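Local coordinates for protein complement factor H (Bos taurus, PDB 6XZ6) that probably regulates complement, as factor H, and is seen here as one sushi domain, the fifth, bound to a trypanosome factor H receptor, at residues I10-Y15 and E31-F36; R23-I28 and D44-R49; F37-G42 and V55-W60. All blocks are in the same frame, centred on the assembly; numbering follows the deposited sequence.

Interaction 1: residues I10-Y15 and E31-F36; sequences IPNGVY and ECKKGF
The side chains of N12 and F36 stack, the amide plane lying over one face of the ring with only 11° between the two. CB of N12 sits above the ring centre in a CH-pi contact, 3.6 Å from the centroid of F36. With N12 CG beside the backbone N (chi1 -55°), CG comes over the ring, 3.5 Å from F36 CZ. Asparagine suits the place twice, since its flat amide can rest on an aromatic face and it tolerates the positive phi of the third position in the type II turn I10-G13. A second type II turn, K33-F36, closed by F36 N on K33 O, brings F36 back to N12.

Backbone hydrogen bonds join the first two strands of the sushi domain's three-stranded antiparallel sheet. V14 and E31 form the hydrogen-bonded pair, with V14 N 2.7 Å from E31 O and E31 N 2.8 Å from V14 O. Beyond them K33 N gives a nearly straight bond of 3.0 Å to N12 O. Between lies the non-hydrogen-bonded pair of G13 and C32, where G13, having no side chain, lets the backbones come close, CA to CA 4.1 Å. C32 is disulfide-bonded to C58.

The methylenes of K33, a poorly ordered side chain, lie loosely against the N12 backbone. Its amine instead makes a salt bridge with E169 of the trypanosome receptor chain, against which V14 also packs.

Interaction 2: residues R23-I28 and D44-R49; sequences RGQDKI and DATCTR
The carbonyl oxygen of C47 takes a hydrogen bond from Q25 N at 2.8 Å and a CA-H...O contact from G24 CA at 3.5 Å. Both donors belong to the type II turn R23-D26, closed by D26 N on R23 O. Q25 occupies the third position with positive phi, while the carboxylate of D26 curls back to a weak bond with R23 N. At the end of the turn, D26 O accepts a hydrogen bond from C47 N at 2.9 Å.

Past the turn the chain becomes the second strand of the sushi domain's sheet, pairing antiparallel with 44-48. I28 and A45 are the hydrogen-bonded pair, I28 N lying 2.8 Å from A45 O and A45 N returning a bond to I28 O, and K27 faces T46 in the non-hydrogen-bonded pair beside it. C47, the third cysteine of the module, is disulfide-bonded to C5, and its CB and SG lie beside the R23 carbonyl.

I28 and A45 point to the buried face. There CD1 of I28 meets A45 CB at 3.7 Å; I28 CG1 lies between the backbone N and the carbonyl carbon (chi1 65°), and the small alanine accepts this bulk, with W52 and P56 adding further cover. On the other face K27 and T46 run side by side, pointing the same way, with K27 CG 3.5 Å from T46 OG1. Threonine also turns a methyl to the turn, its CG2 reaching 3.6 Å from Q25 CA. K27 and D44 both pack against H125 of the receptor chain.

Interaction 3: residues F37-G42 and V55-W60; sequences FPEIRG and VPRCAW
E39 meets the guanidinium of R57 at its edge, near the plane, while V55 CG1 lies over one face, 3.5 Å above it and offset toward the rim. The bond is a salt bridge, E39 OE2 to R57 NH2 at 2.8 Å, with the carboxylate and guanidinium planes turned 33° apart. The two side chains lie side by side and point the same way. E39 is extended beyond CG, which is anti to the backbone N (chi1 -150°), and R57 is extended from CG to NE; the methylene CD of R57 lies 3.4 Å from E39 OE1.

Next to this ion pair, a short antiparallel pairing joins strand 37-38 to strand 58-59, near the C-terminal end of the sushi module. F37 N bonds A59 O at 2.8 Å and A59 N returns to F37 O at 3.0 Å. P38, without an N-H to give, suits the non-hydrogen-bonded position opposite C58. E39 N then bonds R57 O at 3.0 Å, bringing the two charged residues into register.

Because the ion pair lies at the surface, where solvent competes for both charges, its net contribution is probably modest, and the backbone bonds likely carry much of the pairing.

How the interactions relate
Interactions 1 and 2 share strand 27-32 of the three-stranded sheet but use its opposite ends: 13-16 pairs at one, 44-48 at the other, and the centres of the two contacts lie about 19 Å apart. Interaction 3 is a two-stranded sheet, centre to centre about 8 Å from interaction 1 and about 16 Å from interaction 2. Along the chain interaction 1 closes before interaction 3 opens, while interaction 2 alternates with both. The C32-C58 disulfide and the edge-to-face rings of F36 and W60 join interactions 1 and 3; I28 packs on I10 and Y15, and A45 on P56. In this helix-free module, disulfides and sheet pairing hold an elongated fold, whose interactions 1 and 2 reach the receptor.

Interaction 1: residues I10-Y15 and E31-F36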
ATOM      1  N   ILE B  10       9.626  27.450  -1.961  1.00 17.60           N
ATOM      2  CA  ILE B  10       9.754  26.475  -3.041  1.00 16.93           C
ATOM      3  C   ILE B  10       8.355  25.923  -3.401  1.00 24.13           C
ATOM      4  O   ILE B  10       7.995  24.825  -2.959  1.00 20.28           O
ATOM      5  CB  ILE B  10      10.797  25.340  -2.745  1.00 16.80           C
ATOM      6  CG1 ILE B  10      12.098  25.913  -2.149  1.00 15.77           C
ATOM      7  CG2 ILE B  10      11.100  24.527  -4.013  1.00 20.86           C
ATOM      8  CD1 ILE B  10      12.891  24.998  -1.377  1.00 13.26           C
ATOM      9  N   PRO B  11       7.566  26.655  -4.243  1.00 25.98           N
ATOM     10  CA  PRO B  11       6.304  26.076  -4.732  1.00 27.27           C
ATOM     11  C   PRO B  11       6.607  24.781  -5.532  1.00 33.63           C
ATOM     12  O   PRO B  11       7.641  24.706  -6.214  1.00 33.55           O
ATOM     13  CB  PRO B  11       5.754  27.168  -5.669  1.00 31.05           C
ATOM     14  CG  PRO B  11       6.513  28.358  -5.395  1.00 34.38           C
ATOM     15  CD  PRO B  11       7.836  27.953  -4.899  1.00 27.86           C
ATOM     16  N   ASN B  12       5.719  23.764  -5.426  1.00 30.43           N
ATOM     17  CA  ASN B  12       5.791  22.456  -6.114  1.00 30.25           C
ATOM     18  C   ASN B  12       7.029  21.625  -5.730  1.00 31.33           C
ATOM     19  O   ASN B  12       7.422  20.706  -6.459  1.00 30.95           O
ATOM     20  CB  ASN B  12       5.656  22.600  -7.640  1.00 30.39           C
ATOM     21  CG  ASN B  12       4.406  23.340  -8.057  1.00 40.25           C
ATOM     22  OD1 ASN B  12       3.274  22.955  -7.758  1.00 42.46           O
ATOM     23  ND2 ASN B  12       4.583  24.426  -8.754  1.00 26.50           N
ATOM     24  N   GLY B  13       7.572  21.934  -4.550  1.00 26.38           N
ATOM     25  CA  GLY B  13       8.716  21.265  -3.952  1.00 25.02           C
ATOM     26  C   GLY B  13       8.636  21.187  -2.441  1.00 26.75           C
ATOM     27  O   GLY B  13       7.743  21.796  -1.840  1.00 26.55           O
ATOM     28  N   VAL B  14       9.577  20.432  -1.825  1.00 21.71           N
ATOM     29  CA  VAL B  14       9.724  20.249  -0.363  1.00 19.41           C
ATOM     30  C   VAL B  14      11.192  20.435   0.033  1.00 25.45           C
ATOM     31  O   VAL B  14      12.053  19.756  -0.520  1.00 28.08           O
ATOM     32  CB  VAL B  14       9.267  18.872   0.216  1.00 20.43           C
ATOM     33  CG1 VAL B  14       8.416  18.993   1.463  1.00 19.74           C
ATOM     34  CG2 VAL B  14       8.799  17.849  -0.798  1.00 20.00           C
ATOM     35  N   TYR B  15      11.474  21.289   1.017  1.00 20.06           N
ATOM     36  CA  TYR B  15      12.829  21.475   1.560  1.00 18.23           C
ATOM     37  C   TYR B  15      12.900  20.918   2.974  1.00 22.97           C
ATOM     38  O   TYR B  15      11.870  20.633   3.618  1.00 21.39           O
ATOM     39  CB  TYR B  15      13.288  22.946   1.537  1.00 17.51           C
ATOM     40  CG  TYR B  15      12.504  23.873   2.440  1.00 17.40           C
ATOM     41  CD1 TYR B  15      11.331  24.490   1.997  1.00 19.77           C
ATOM     42  CD2 TYR B  15      12.951  24.174   3.719  1.00 17.35           C
ATOM     43  CE1 TYR B  15      10.599  25.338   2.834  1.00 19.44           C
ATOM     44  CE2 TYR B  15      12.227  25.021   4.559  1.00 17.41           C
ATOM     45  CZ  TYR B  15      11.055  25.601   4.110  1.00 21.64           C
ATOM     46  OH  TYR B  15      10.343  26.439   4.922  1.00 24.69           O
ATOM     47  N   GLU B  31      13.421  18.668  -2.696  1.00 23.62           N
ATOM     48  CA  GLU B  31      12.936  17.674  -3.654  1.00 24.38           C
ATOM     49  C   GLU B  31      11.708  18.253  -4.326  1.00 28.33           C
ATOM     50  O   GLU B  31      10.982  19.017  -3.709  1.00 26.04           O
ATOM     51  CB  GLU B  31      12.572  16.358  -2.949  1.00 25.25           C
ATOM     52  CG  GLU B  31      13.765  15.587  -2.436  1.00 33.16           C
ATOM     53  CD  GLU B  31      14.692  15.070  -3.513  1.00 43.72           C
ATOM     54  OE1 GLU B  31      14.193  14.388  -4.437  1.00 34.78           O
ATOM     55  OE2 GLU B  31      15.917  15.330  -3.423  1.00 36.11           O
ATOM     56  N   CYS B  32      11.478  17.891  -5.571  1.00 29.02           N
ATOM     57  CA  CYS B  32      10.336  18.366  -6.333  1.00 31.28           C
ATOM     58  C   CYS B  32       9.211  17.306  -6.369  1.00 33.74           C
ATOM     59  O   CYS B  32       9.480  16.103  -6.278  1.00 32.42           O
ATOM     60  CB  CYS B  32      10.769  18.796  -7.738  1.00 35.83           C
ATOM     61  SG  CYS B  32      11.917  20.214  -7.785  1.00 40.91           S
ATOM     62  N   LYS B  33       7.948  17.772  -6.496  1.00 30.82           N
ATOM     63  CA  LYS B  33       6.741  16.946  -6.603  1.00 32.37           C
ATOM     64  C   LYS B  33       6.849  16.089  -7.846  1.00 38.85           C
ATOM     65  O   LYS B  33       7.498  16.506  -8.808  1.00 40.38           O
ATOM     66  CB  LYS B  33       5.505  17.843  -6.785  1.00 37.18           C
ATOM     67  CG  LYS B  33       4.774  18.221  -5.515  1.00 67.19           C
ATOM     68  CD  LYS B  33       3.315  18.497  -5.861  1.00 89.77           C
ATOM     69  CE  LYS B  33       2.843  19.873  -5.459  1.00104.78           C
ATOM     70  NZ  LYS B  33       2.347  19.883  -4.055  1.00108.85           N
ATOM     71  N   LYS B  34       6.177  14.924  -7.860  1.00 35.98           N
ATOM     72  CA  LYS B  34       6.156  14.032  -9.019  1.00 38.55           C
ATOM     73  C   LYS B  34       5.660  14.874 -10.202  1.00 45.72           C
ATOM     74  O   LYS B  34       4.654  15.578 -10.070  1.00 46.88           O
ATOM     75  CB  LYS B  34       5.224  12.837  -8.745  1.00 41.89           C
ATOM     76  CG  LYS B  34       5.466  11.621  -9.622  1.00 50.54           C
ATOM     77  CD  LYS B  34       4.262  10.698  -9.602  1.00 58.78           C
ATOM     78  CE  LYS B  34       4.377   9.538 -10.563  1.00 67.65           C
ATOM     79  NZ  LYS B  34       3.201   8.638 -10.461  1.00 79.86           N
ATOM     80  N   GLY B  35       6.437  14.895 -11.283  1.00 43.33           N
ATOM     81  CA  GLY B  35       6.120  15.684 -12.467  1.00 45.64           C
ATOM     82  C   GLY B  35       6.912  16.966 -12.607  1.00 49.39           C
ATOM     83  O   GLY B  35       6.899  17.590 -13.668  1.00 52.73           O
ATOM     84  N   PHE B  36       7.606  17.367 -11.534  1.00 44.20           N
ATOM     85  CA  PHE B  36       8.420  18.581 -11.459  1.00 43.55           C
ATOM     86  C   PHE B  36       9.870  18.226 -11.287  1.00 49.08           C
ATOM     87  O   PHE B  36      10.178  17.204 -10.671  1.00 47.97           O
ATOM     88  CB  PHE B  36       7.951  19.484 -10.312  1.00 42.55           C
ATOM     89  CG  PHE B  36       6.636  20.174 -10.565  1.00 46.40           C
ATOM     90  CD1 PHE B  36       5.435  19.534 -10.292  1.00 51.23           C
ATOM     91  CD2 PHE B  36       6.598  21.474 -11.056  1.00 50.82           C
ATOM     92  CE1 PHE B  36       4.220  20.177 -10.519  1.00 55.01           C
ATOM     93  CE2 PHE B  36       5.384  22.116 -11.290  1.00 56.21           C
ATOM     94  CZ  PHE B  36       4.200  21.463 -11.019  1.00 55.48           C
TER

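Interaction 2: residues R23-I28 and D44-R49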
ATOM      1  N   ARG B  23      20.903  30.728   9.460  1.00 43.70           N
ATOM      2  CA  ARG B  23      22.089  31.574   9.630  1.00 48.29           C
ATOM      3  C   ARG B  23      22.980  31.395   8.403  1.00 50.76           C
ATOM      4  O   ARG B  23      22.774  30.452   7.645  1.00 48.75           O
ATOM      5  CB  ARG B  23      22.847  31.161  10.915  1.00 53.41           C
ATOM      6  CG  ARG B  23      21.962  30.951  12.164  1.00 65.40           C
ATOM      7  CD  ARG B  23      21.939  32.130  13.139  1.00 83.10           C
ATOM      8  NE  ARG B  23      23.275  32.674  13.415  1.00104.57           N
ATOM      9  CZ  ARG B  23      24.172  32.123  14.233  1.00124.77           C
ATOM     10  NH1 ARG B  23      25.359  32.691  14.406  1.00116.04           N
ATOM     11  NH2 ARG B  23      23.890  30.997  14.880  1.00110.31           N
ATOM     12  N   GLY B  24      23.939  32.286   8.204  1.00 48.56           N
ATOM     13  CA  GLY B  24      24.876  32.190   7.094  1.00 49.44           C
ATOM     14  C   GLY B  24      25.552  30.835   7.040  1.00 53.40           C
ATOM     15  O   GLY B  24      25.897  30.265   8.077  1.00 54.57           O
ATOM     16  N   GLN B  25      25.660  30.283   5.827  1.00 49.34           N
ATOM     17  CA  GLN B  25      26.265  28.985   5.481  1.00 49.65           C
ATOM     18  C   GLN B  25      25.384  27.763   5.866  1.00 50.46           C
ATOM     19  O   GLN B  25      25.799  26.629   5.626  1.00 49.64           O
ATOM     20  CB  GLN B  25      27.712  28.841   5.998  1.00 56.62           C
ATOM     21  CG  GLN B  25      28.701  29.875   5.430  1.00 67.37           C
ATOM     22  CD  GLN B  25      28.717  29.964   3.915  1.00 81.75           C
ATOM     23  OE1 GLN B  25      28.246  30.949   3.333  1.00 74.82           O
ATOM     24  NE2 GLN B  25      29.259  28.943   3.244  1.00 68.77           N
ATOM     25  N   ASP B  26      24.146  28.003   6.378  1.00 44.90           N
ATOM     26  CA  ASP B  26      23.184  26.941   6.694  1.00 40.69           C
ATOM     27  C   ASP B  26      22.646  26.443   5.366  1.00 42.08           C
ATOM     28  O   ASP B  26      22.240  27.254   4.523  1.00 41.90           O
ATOM     29  CB  ASP B  26      22.013  27.449   7.572  1.00 39.89           C
ATOM     30  CG  ASP B  26      22.204  27.421   9.097  1.00 55.09           C
ATOM     31  OD1 ASP B  26      23.368  27.309   9.559  1.00 61.36           O
ATOM     32  OD2 ASP B  26      21.185  27.523   9.829  1.00 58.88           O
ATOM     33  N   LYS B  27      22.681  25.117   5.163  1.00 36.71           N
ATOM     34  CA  LYS B  27      22.216  24.478   3.938  1.00 33.45           C
ATOM     35  C   LYS B  27      20.868  23.802   4.097  1.00 35.51           C
ATOM     36  O   LYS B  27      20.613  23.080   5.083  1.00 36.26           O
ATOM     37  CB  LYS B  27      23.226  23.430   3.419  1.00 36.80           C
ATOM     38  CG  LYS B  27      24.486  24.003   2.799  1.00 39.21           C
ATOM     39  CD  LYS B  27      25.102  23.061   1.806  1.00 43.62           C
ATOM     40  CE  LYS B  27      26.596  23.182   1.818  1.00 64.58           C
ATOM     41  NZ  LYS B  27      27.215  22.198   2.761  1.00 81.84           N
ATOM     42  N   ILE B  28      20.016  24.004   3.087  1.00 28.60           N
ATOM     43  CA  ILE B  28      18.746  23.304   2.940  1.00 24.15           C
ATOM     44  C   ILE B  28      18.901  22.358   1.719  1.00 28.43           C
ATOM     45  O   ILE B  28      19.711  22.628   0.833  1.00 29.80           O
ATOM     46  CB  ILE B  28      17.490  24.228   2.842  1.00 23.87           C
ATOM     47  CG1 ILE B  28      17.472  25.112   1.562  1.00 24.15           C
ATOM     48  CG2 ILE B  28      17.310  25.063   4.088  1.00 22.27           C
ATOM     49  CD1 ILE B  28      16.644  24.582   0.384  1.00 17.60           C
ATOM     50  N   ASP B  44      20.602  21.291  -3.493  1.00 54.02           N
ATOM     51  CA  ASP B  44      21.229  22.094  -2.442  1.00 52.79           C
ATOM     52  C   ASP B  44      21.004  23.585  -2.591  1.00 52.01           C
ATOM     53  O   ASP B  44      20.899  24.099  -3.705  1.00 53.45           O
ATOM     54  CB  ASP B  44      22.744  21.856  -2.461  1.00 59.98           C
ATOM     55  CG  ASP B  44      23.264  21.045  -1.305  1.00 78.54           C
ATOM     56  OD1 ASP B  44      22.611  21.058  -0.228  1.00 78.83           O
ATOM     57  OD2 ASP B  44      24.332  20.403  -1.463  1.00 88.67           O
ATOM     58  N   ALA B  45      20.977  24.287  -1.448  1.00 44.30           N
ATOM     59  CA  ALA B  45      20.872  25.746  -1.339  1.00 43.17           C
ATOM     60  C   ALA B  45      21.458  26.188  -0.005  1.00 45.85           C
ATOM     61  O   ALA B  45      21.156  25.592   1.028  1.00 42.14           O
ATOM     62  CB  ALA B  45      19.438  26.212  -1.484  1.00 40.42           C
ATOM     63  N   THR B  46      22.355  27.186  -0.051  1.00 46.64           N
ATOM     64  CA  THR B  46      23.063  27.733   1.109  1.00 48.70           C
ATOM     65  C   THR B  46      22.569  29.150   1.408  1.00 52.44           C
ATOM     66  O   THR B  46      22.272  29.907   0.476  1.00 52.28           O
ATOM     67  CB  THR B  46      24.584  27.709   0.851  1.00 59.12           C
ATOM     68  OG1 THR B  46      24.954  26.436   0.332  1.00 62.50           O
ATOM     69  CG2 THR B  46      25.402  27.987   2.095  1.00 57.64           C
ATOM     70  N   CYS B  47      22.479  29.500   2.711  1.00 48.20           N
ATOM     71  CA  CYS B  47      22.089  30.834   3.145  1.00 48.50           C
ATOM     72  C   CYS B  47      23.305  31.751   3.035  1.00 56.84           C
ATOM     73  O   CYS B  47      24.331  31.511   3.676  1.00 60.21           O
ATOM     74  CB  CYS B  47      21.516  30.809   4.560  1.00 47.99           C
ATOM     75  SG  CYS B  47      21.182  32.447   5.271  1.00 54.54           S
ATOM     76  N   THR B  48      23.194  32.771   2.165  1.00 53.63           N
ATOM     77  CA  THR B  48      24.229  33.768   1.880  1.00 57.96           C
ATOM     78  C   THR B  48      23.679  35.195   2.054  1.00 64.83           C
ATOM     79  O   THR B  48      22.497  35.385   2.361  1.00 60.69           O
ATOM     80  CB  THR B  48      24.804  33.573   0.458  1.00 57.11           C
ATOM     81  OG1 THR B  48      23.870  34.056  -0.512  1.00 54.25           O
ATOM     82  CG2 THR B  48      25.220  32.130   0.165  1.00 50.87           C
ATOM     83  N   ARG B  49      24.553  36.199   1.829  1.00 68.96           N
ATOM     84  CA  ARG B  49      24.265  37.636   1.894  1.00 72.47           C
ATOM     85  C   ARG B  49      23.202  38.030   0.838  1.00 75.17           C
ATOM     86  O   ARG B  49      22.466  39.003   1.030  1.00 74.32           O
ATOM     87  CB  ARG B  49      25.581  38.408   1.674  1.00 80.25           C
ATOM     88  CG  ARG B  49      25.575  39.876   2.073  1.00 96.63           C
ATOM     89  CD  ARG B  49      26.984  40.446   2.026  1.00116.84           C
ATOM     90  NE  ARG B  49      27.659  40.343   3.324  1.00130.57           N
ATOM     91  CZ  ARG B  49      28.473  39.351   3.684  1.00144.14           C
ATOM     92  NH1 ARG B  49      29.022  39.342   4.891  1.00131.03           N
ATOM     93  NH2 ARG B  49      28.729  38.355   2.845  1.00130.28           N
TER

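Interaction 3: residues F37-G42 and V55-W60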
ATOM      1  N   PHE B  37      10.760  19.061 -11.845  1.00 49.54           N
ATOM      2  CA  PHE B  37      12.208  18.864 -11.839  1.00 51.76           C
ATOM      3  C   PHE B  37      12.922  20.158 -11.438  1.00 54.75           C
ATOM      4  O   PHE B  37      12.435  21.239 -11.784  1.00 54.74           O
ATOM      5  CB  PHE B  37      12.682  18.406 -13.240  1.00 59.96           C
ATOM      6  CG  PHE B  37      11.992  17.154 -13.742  1.00 65.69           C
ATOM      7  CD1 PHE B  37      10.792  17.233 -14.444  1.00 72.28           C
ATOM      8  CD2 PHE B  37      12.522  15.890 -13.483  1.00 69.95           C
ATOM      9  CE1 PHE B  37      10.136  16.069 -14.881  1.00 76.37           C
ATOM     10  CE2 PHE B  37      11.859  14.725 -13.914  1.00 75.29           C
ATOM     11  CZ  PHE B  37      10.672  14.824 -14.608  1.00 75.52           C
ATOM     12  N   PRO B  38      14.078  20.086 -10.735  1.00 51.20           N
ATOM     13  CA  PRO B  38      14.763  21.329 -10.332  1.00 51.85           C
ATOM     14  C   PRO B  38      15.386  22.112 -11.475  1.00 64.72           C
ATOM     15  O   PRO B  38      15.767  21.517 -12.484  1.00 68.49           O
ATOM     16  CB  PRO B  38      15.819  20.853  -9.333  1.00 51.97           C
ATOM     17  CG  PRO B  38      16.050  19.438  -9.669  1.00 57.22           C
ATOM     18  CD  PRO B  38      14.773  18.892 -10.214  1.00 52.26           C
ATOM     19  N   GLU B  39      15.536  23.440 -11.290  1.00 65.46           N
ATOM     20  CA  GLU B  39      16.138  24.351 -12.286  1.00 72.16           C
ATOM     21  C   GLU B  39      17.633  24.028 -12.537  1.00 82.67           C
ATOM     22  O   GLU B  39      18.099  24.085 -13.680  1.00 86.62           O
ATOM     23  CB  GLU B  39      15.971  25.816 -11.839  1.00 73.27           C
ATOM     24  CG  GLU B  39      15.874  26.813 -12.985  1.00 90.74           C
ATOM     25  CD  GLU B  39      15.901  28.271 -12.562  1.00114.95           C
ATOM     26  OE1 GLU B  39      14.931  29.003 -12.876  1.00105.38           O
ATOM     27  OE2 GLU B  39      16.892  28.684 -11.919  1.00112.40           O
ATOM     28  N   ILE B  40      18.363  23.688 -11.441  1.00 79.34           N
ATOM     29  CA  ILE B  40      19.789  23.306 -11.388  1.00 81.87           C
ATOM     30  C   ILE B  40      19.820  21.768 -11.212  1.00 84.14           C
ATOM     31  O   ILE B  40      18.777  21.181 -10.950  1.00 80.97           O
ATOM     32  CB  ILE B  40      20.514  24.058 -10.208  1.00 83.47           C
ATOM     33  CG1 ILE B  40      20.059  25.568 -10.061  1.00 82.59           C
ATOM     34  CG2 ILE B  40      22.046  23.928 -10.276  1.00 88.21           C
ATOM     35  CD1 ILE B  40      20.224  26.555 -11.298  1.00 85.49           C
ATOM     36  N   ARG B  41      20.975  21.117 -11.371  1.00 83.76           N
ATOM     37  CA  ARG B  41      21.067  19.664 -11.220  1.00 84.02           C
ATOM     38  C   ARG B  41      20.923  19.230  -9.737  1.00 84.11           C
ATOM     39  O   ARG B  41      20.125  18.334  -9.417  1.00 80.30           O
ATOM     40  CB  ARG B  41      22.384  19.152 -11.828  1.00 90.45           C
ATOM     41  CG  ARG B  41      22.234  17.847 -12.592  1.00103.23           C
ATOM     42  CD  ARG B  41      23.141  17.786 -13.812  1.00117.12           C
ATOM     43  NE  ARG B  41      22.822  16.626 -14.644  1.00131.09           N
ATOM     44  CZ  ARG B  41      21.911  16.619 -15.614  1.00149.45           C
ATOM     45  NH1 ARG B  41      21.226  17.721 -15.901  1.00136.23           N
ATOM     46  NH2 ARG B  41      21.679  15.512 -16.307  1.00140.84           N
ATOM     47  N   GLY B  42      21.686  19.898  -8.863  1.00 80.85           N
ATOM     48  CA  GLY B  42      21.733  19.648  -7.425  1.00 76.99           C
ATOM     49  C   GLY B  42      20.470  20.034  -6.689  1.00 73.77           C
ATOM     50  O   GLY B  42      19.642  20.793  -7.203  1.00 72.90           O
ATOM     51  N   VAL B  55      19.377  29.516  -6.178  1.00 49.06           N
ATOM     52  CA  VAL B  55      17.948  29.691  -5.902  1.00 46.06           C
ATOM     53  C   VAL B  55      17.137  28.398  -6.160  1.00 48.92           C
ATOM     54  O   VAL B  55      17.152  27.894  -7.290  1.00 51.64           O
ATOM     55  CB  VAL B  55      17.340  30.916  -6.636  1.00 51.80           C
ATOM     56  CG1 VAL B  55      15.907  31.176  -6.173  1.00 49.10           C
ATOM     57  CG2 VAL B  55      18.198  32.163  -6.443  1.00 54.82           C
ATOM     58  N   PRO B  56      16.419  27.861  -5.139  1.00 40.28           N
ATOM     59  CA  PRO B  56      15.631  26.642  -5.358  1.00 37.82           C
ATOM     60  C   PRO B  56      14.329  26.898  -6.122  1.00 44.20           C
ATOM     61  O   PRO B  56      13.501  27.718  -5.693  1.00 46.08           O
ATOM     62  CB  PRO B  56      15.373  26.123  -3.938  1.00 35.81           C
ATOM     63  CG  PRO B  56      16.134  27.017  -3.027  1.00 41.00           C
ATOM     64  CD  PRO B  56      16.306  28.302  -3.742  1.00 39.52           C
ATOM     65  N   ARG B  57      14.166  26.206  -7.270  1.00 40.99           N
ATOM     66  CA  ARG B  57      12.982  26.317  -8.131  1.00 41.94           C
ATOM     67  C   ARG B  57      12.624  24.967  -8.731  1.00 46.12           C
ATOM     68  O   ARG B  57      13.485  24.314  -9.341  1.00 47.03           O
ATOM     69  CB  ARG B  57      13.176  27.352  -9.266  1.00 46.51           C
ATOM     70  CG  ARG B  57      13.176  28.815  -8.824  1.00 63.18           C
ATOM     71  CD  ARG B  57      13.207  29.766 -10.009  1.00 85.54           C
ATOM     72  NE  ARG B  57      13.756  31.083  -9.669  1.00 97.25           N
ATOM     73  CZ  ARG B  57      15.050  31.398  -9.719  1.00118.57           C
ATOM     74  NH1 ARG B  57      15.455  32.620  -9.403  1.00109.92           N
ATOM     75  NH2 ARG B  57      15.950  30.486 -10.066  1.00108.85           N
ATOM     76  N   CYS B  58      11.335  24.556  -8.555  1.00 41.14           N
ATOM     77  CA  CYS B  58      10.747  23.333  -9.112  1.00 40.72           C
ATOM     78  C   CYS B  58       9.877  23.708 -10.331  1.00 46.84           C
ATOM     79  O   CYS B  58       8.869  24.411 -10.199  1.00 48.02           O
ATOM     80  CB  CYS B  58       9.958  22.560  -8.058  1.00 38.03           C
ATOM     81  SG  CYS B  58      10.993  21.762  -6.787  1.00 39.14           S
ATOM     82  N   ALA B  59      10.322  23.287 -11.522  1.00 43.49           N
ATOM     83  CA  ALA B  59       9.686  23.562 -12.799  1.00 46.49           C
ATOM     84  C   ALA B  59       9.062  22.320 -13.396  1.00 51.36           C
ATOM     85  O   ALA B  59       9.574  21.224 -13.192  1.00 50.41           O
ATOM     86  CB  ALA B  59      10.711  24.132 -13.761  1.00 50.70           C
ATOM     87  N   TRP B  60       7.978  22.503 -14.173  1.00 50.83           N
ATOM     88  CA  TRP B  60       7.213  21.465 -14.856  1.00 79.73           C
ATOM     89  C   TRP B  60       8.024  20.792 -15.985  1.00108.05           C
ATOM     90  O   TRP B  60       8.395  21.426 -16.975  1.00 71.16           O
ATOM     91  CB  TRP B  60       5.900  22.070 -15.375  1.00 82.38           C
ATOM     92  CG  TRP B  60       4.992  21.084 -16.040  1.00 87.50           C
ATOM     93  CD1 TRP B  60       4.811  20.912 -17.382  1.00 96.34           C
ATOM     94  CD2 TRP B  60       4.169  20.104 -15.391  1.00 86.25           C
ATOM     95  NE1 TRP B  60       3.908  19.898 -17.610  1.00 98.39           N
ATOM     96  CE2 TRP B  60       3.500  19.381 -16.404  1.00 95.67           C
ATOM     97  CE3 TRP B  60       3.924  19.768 -14.044  1.00 82.87           C
ATOM     98  CZ2 TRP B  60       2.595  18.348 -16.113  1.00 95.88           C
ATOM     99  CZ3 TRP B  60       3.021  18.753 -13.757  1.00 85.18           C
ATOM    100  CH2 TRP B  60       2.365  18.056 -14.782  1.00 91.21           C
TER